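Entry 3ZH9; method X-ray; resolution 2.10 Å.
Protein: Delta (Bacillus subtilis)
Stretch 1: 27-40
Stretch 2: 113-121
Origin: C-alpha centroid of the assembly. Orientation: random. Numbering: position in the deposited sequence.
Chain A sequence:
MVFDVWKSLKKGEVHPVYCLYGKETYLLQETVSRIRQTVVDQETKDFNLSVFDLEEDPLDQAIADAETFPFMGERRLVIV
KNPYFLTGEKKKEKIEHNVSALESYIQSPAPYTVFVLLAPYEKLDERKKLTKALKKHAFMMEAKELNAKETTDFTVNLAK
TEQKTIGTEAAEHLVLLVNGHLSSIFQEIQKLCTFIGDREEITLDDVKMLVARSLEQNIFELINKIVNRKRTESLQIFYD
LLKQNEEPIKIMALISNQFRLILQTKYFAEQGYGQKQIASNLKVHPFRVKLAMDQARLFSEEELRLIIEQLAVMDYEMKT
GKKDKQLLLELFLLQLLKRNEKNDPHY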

# COMPACT_ATOMS: atom_id res chain seq x y z
N LEU A 27 -0.42 5.11 -3.63
CA LEU A 27 -0.93 5.80 -4.82
C LEU A 27 -1.36 7.23 -4.52
O LEU A 27 -1.24 8.12 -5.36
CB LEU A 27 -2.09 5.01 -5.42
CG LEU A 27 -1.67 3.66 -5.99
CD1 LEU A 27 -2.86 2.91 -6.56
CD2 LEU A 27 -0.60 3.85 -7.05
N LEU A 28 -1.88 7.46 -3.32
CA LEU A 28 -2.17 8.83 -2.92
C LEU A 28 -0.86 9.61 -2.93
O LEU A 28 -0.77 10.70 -3.50
CB LEU A 28 -2.85 8.86 -1.55
CG LEU A 28 -4.22 8.18 -1.55
CD1 LEU A 28 -4.90 8.28 -0.19
CD2 LEU A 28 -5.10 8.75 -2.65
N GLN A 29 0.17 9.02 -2.32
CA GLN A 29 1.47 9.66 -2.21
C GLN A 29 2.06 9.91 -3.57
O GLN A 29 2.56 10.99 -3.84
CB GLN A 29 2.45 8.82 -1.38
CG GLN A 29 2.05 8.63 0.07
CD GLN A 29 1.60 9.93 0.73
OE1 GLN A 29 2.06 11.02 0.37
NE2 GLN A 29 0.69 9.81 1.69
N GLU A 30 2.00 8.91 -4.43
CA GLU A 30 2.61 9.03 -5.75
C GLU A 30 1.92 10.14 -6.57
O GLU A 30 2.56 10.89 -7.30
CB GLU A 30 2.57 7.68 -6.46
CG GLU A 30 2.98 7.75 -7.91
CD GLU A 30 4.43 8.17 -8.09
OE1 GLU A 30 5.18 8.11 -7.09
OE2 GLU A 30 4.81 8.55 -9.22
N THR A 31 0.60 10.24 -6.42
CA THR A 31 -0.20 11.22 -7.17
C THR A 31 0.07 12.65 -6.68
O THR A 31 0.23 13.57 -7.48
CB THR A 31 -1.71 10.89 -7.06
OG1 THR A 31 -1.95 9.58 -7.60
CG2 THR A 31 -2.57 11.92 -7.80
N VAL A 32 0.10 12.82 -5.36
CA VAL A 32 0.44 14.10 -4.77
C VAL A 32 1.81 14.55 -5.27
O VAL A 32 2.03 15.72 -5.56
CB VAL A 32 0.45 14.01 -3.23
CG1 VAL A 32 1.26 15.14 -2.62
CG2 VAL A 32 -0.97 14.00 -2.69
N SER A 33 2.72 13.59 -5.38
CA SER A 33 4.06 13.89 -5.85
C SER A 33 4.06 14.34 -7.32
O SER A 33 4.75 15.28 -7.70
CB SER A 33 4.97 12.67 -5.66
OG SER A 33 6.29 12.96 -6.05
N ARG A 34 3.27 13.66 -8.15
CA ARG A 34 3.17 14.05 -9.56
C ARG A 34 2.52 15.42 -9.70
O ARG A 34 2.84 16.18 -10.61
CB ARG A 34 2.42 13.00 -10.38
CG ARG A 34 3.28 11.77 -10.74
CD ARG A 34 2.41 10.57 -11.14
NE ARG A 34 3.21 9.36 -11.32
CZ ARG A 34 3.50 8.81 -12.50
NH1 ARG A 34 3.05 9.35 -13.63
NH2 ARG A 34 4.23 7.71 -12.55
N ILE A 35 1.60 15.74 -8.80
CA ILE A 35 0.94 17.03 -8.92
C ILE A 35 1.92 18.12 -8.54
O ILE A 35 1.96 19.17 -9.17
CB ILE A 35 -0.32 17.14 -8.06
CG1 ILE A 35 -1.45 16.29 -8.65
CG2 ILE A 35 -0.77 18.61 -7.97
CD1 ILE A 35 -2.63 16.07 -7.69
N ARG A 36 2.73 17.85 -7.52
CA ARG A 36 3.77 18.76 -7.06
C ARG A 36 4.81 19.02 -8.16
O ARG A 36 5.14 20.17 -8.45
CB ARG A 36 4.45 18.18 -5.82
CG ARG A 36 5.53 19.06 -5.21
CD ARG A 36 6.24 18.30 -4.09
NE ARG A 36 5.29 17.55 -3.27
CZ ARG A 36 5.63 16.77 -2.25
NH1 ARG A 36 6.91 16.63 -1.91
NH2 ARG A 36 4.70 16.12 -1.56
N GLN A 37 5.31 17.95 -8.76
CA GLN A 37 6.26 18.05 -9.87
C GLN A 37 5.66 18.86 -11.01
O GLN A 37 6.38 19.49 -11.79
CB GLN A 37 6.63 16.65 -10.39
CG GLN A 37 7.57 15.90 -9.46
CD GLN A 37 7.72 14.42 -9.81
OE1 GLN A 37 7.12 13.91 -10.77
NE2 GLN A 37 8.52 13.72 -9.02
N THR A 38 4.34 18.83 -11.13
CA THR A 38 3.67 19.59 -12.18
C THR A 38 3.54 21.10 -11.85
O THR A 38 3.76 21.94 -12.72
CB THR A 38 2.28 19.00 -12.52
OG1 THR A 38 2.40 17.61 -12.81
CG2 THR A 38 1.70 19.70 -13.72
N VAL A 39 3.19 21.46 -10.62
CA VAL A 39 2.88 22.87 -10.35
C VAL A 39 3.99 23.64 -9.63
O VAL A 39 4.12 24.85 -9.80
CB VAL A 39 1.53 23.06 -9.58
CG1 VAL A 39 0.54 22.01 -9.99
CG2 VAL A 39 1.75 22.99 -8.10
N VAL A 40 4.79 22.95 -8.82
CA VAL A 40 5.79 23.62 -7.99
C VAL A 40 7.18 23.65 -8.63
O VAL A 40 7.62 22.67 -9.24
CB VAL A 40 5.90 22.97 -6.59
CG1 VAL A 40 6.90 23.70 -5.73
CG2 VAL A 40 4.55 22.95 -5.91
N THR A 113 -4.45 28.61 -7.71
CA THR A 113 -4.13 27.61 -6.70
C THR A 113 -4.60 26.23 -7.14
O THR A 113 -5.69 26.08 -7.70
CB THR A 113 -4.81 27.96 -5.35
OG1 THR A 113 -4.18 29.11 -4.78
CG2 THR A 113 -4.72 26.80 -4.36
N VAL A 114 -3.76 25.23 -6.93
CA VAL A 114 -4.21 23.84 -6.97
C VAL A 114 -4.39 23.34 -5.54
O VAL A 114 -3.42 23.24 -4.76
CB VAL A 114 -3.22 22.93 -7.75
CG1 VAL A 114 -3.72 21.47 -7.75
CG2 VAL A 114 -3.01 23.49 -9.17
N PHE A 115 -5.64 23.04 -5.19
CA PHE A 115 -6.03 22.65 -3.83
C PHE A 115 -6.31 21.14 -3.81
O PHE A 115 -7.23 20.66 -4.49
CB PHE A 115 -7.29 23.42 -3.45
CG PHE A 115 -7.67 23.33 -2.00
CD1 PHE A 115 -8.48 22.29 -1.55
CD2 PHE A 115 -7.24 24.30 -1.09
CE1 PHE A 115 -8.85 22.20 -0.20
CE2 PHE A 115 -7.61 24.22 0.25
CZ PHE A 115 -8.41 23.17 0.69
N VAL A 116 -5.53 20.39 -3.04
CA VAL A 116 -5.71 18.94 -2.96
C VAL A 116 -6.13 18.46 -1.57
O VAL A 116 -5.43 18.68 -0.57
CB VAL A 116 -4.45 18.18 -3.42
CG1 VAL A 116 -3.88 18.81 -4.69
CG2 VAL A 116 -3.41 18.23 -2.35
N LEU A 117 -7.31 17.86 -1.49
CA LEU A 117 -7.72 17.13 -0.30
C LEU A 117 -7.20 15.71 -0.40
O LEU A 117 -7.52 14.99 -1.34
CB LEU A 117 -9.24 17.08 -0.21
CG LEU A 117 -9.87 18.29 0.45
CD1 LEU A 117 -11.37 18.28 0.21
CD2 LEU A 117 -9.54 18.26 1.94
N LEU A 118 -6.41 15.31 0.59
CA LEU A 118 -5.93 13.95 0.68
C LEU A 118 -6.67 13.27 1.83
O LEU A 118 -6.46 13.59 3.00
CB LEU A 118 -4.42 13.94 0.89
CG LEU A 118 -3.73 12.59 0.80
CD1 LEU A 118 -4.18 11.86 -0.44
CD2 LEU A 118 -2.22 12.77 0.81
N ALA A 119 -7.58 12.36 1.49
CA ALA A 119 -8.50 11.77 2.46
C ALA A 119 -8.37 10.25 2.44
O ALA A 119 -9.07 9.59 1.69
CB ALA A 119 -9.93 12.17 2.16
N PRO A 120 -7.48 9.70 3.27
CA PRO A 120 -7.09 8.29 3.20
C PRO A 120 -8.14 7.36 3.81
O PRO A 120 -7.80 6.54 4.64
CB PRO A 120 -5.83 8.26 4.06
CG PRO A 120 -6.10 9.30 5.13
CD PRO A 120 -6.79 10.42 4.37
N TYR A 121 -9.39 7.48 3.38
CA TYR A 121 -10.48 6.68 3.91
C TYR A 121 -11.07 5.89 2.76
O TYR A 121 -10.95 6.30 1.61
CB TYR A 121 -11.56 7.58 4.51
CG TYR A 121 -11.02 8.74 5.34
CD1 TYR A 121 -10.29 8.51 6.50
CD2 TYR A 121 -11.26 10.05 4.96
CE1 TYR A 121 -9.81 9.55 7.25
CE2 TYR A 121 -10.79 11.11 5.71
CZ TYR A 121 -10.06 10.86 6.85
OH TYR A 121 -9.58 11.91 7.60

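The helix of residues 27-39 packs lengthwise against the strand 113-119. The two run nearly antiparallel, at 168°, and their axes approach to 10.1 Å. No hydrogen bond crosses between them. The contact is apolar, and fit of shape holds it together. It buries 374 Å², both sides summed.

The helix offers one stripe: Leu 28, Val 32, Ile 35 and Val 39. Their spacing of four, three and four residues keeps them on one side of the helix, and each points its CA-to-CB bond toward the strand. The strand answers with every second residue. Val 114, Val 116 and Leu 118 point toward the helix, while Phe 115 and Leu 117 between them are out of its reach.

Leu 118 is the largest bump, with 85 Å² covered. Its side chain (chi1 t, chi2 p) forks at CG; CD1 packs mainly on Leu 28 and CD2 on Val 32. Leu 118 CD1 lies 3.5 Å from Leu 28 CB, the tightest contact here. Leu 118 CD2 reaches the next turn and sits 3.9 Å from Val 32 CG2. The fork thus fills the hollow between Leu 28 and Val 32, one turn apart. A branched leucine suits this place because it can touch both.

Gln 29 borders this site. Its CA-to-CB bond points away, but the side chain bends back, with chi1 and chi2 both m. Its NE2 comes to 4.2 Å from Leu 118 CD2. This is a contact at an exposed residue, with no hydrogen bond to the strand.

Leu 28 also extends past Leu 118. Leu 28 CD1 lies 4.0 Å from Pro 120 CA and 4.4 Å from Pro 120 CB. The contact therefore continues just beyond the strand.

Farther along the helix, Ile 35 reaches two strand residues. Its CG2 is 4.1 Å from Val 114 CG1, and its CD1 is 4.3 Å from Val 116 CG1. The two unequal branches of isoleucine suit a place facing two valines: CG2 packs on Val 114, and the longer arm ending in CD1 makes the closest approach to Val 116. Val 39 closes this end, with its CG1 3.9 Å from Val 114 CG2. Val 114 thus places one methyl against Ile 35 and the other against Val 39. Short, beta-branched valines suit the strand and give it a compact apolar surface.

Some polar side chains brace the helix itself. Thr 31 OG1 donates to Leu 27 O at 2.8 Å, and Thr 38 OG1 to Arg 34 O at 2.7 Å. Arg 34 NE forms a salt bridge with Glu 30 OE2 at 2.8 Å, out of reach of the strand.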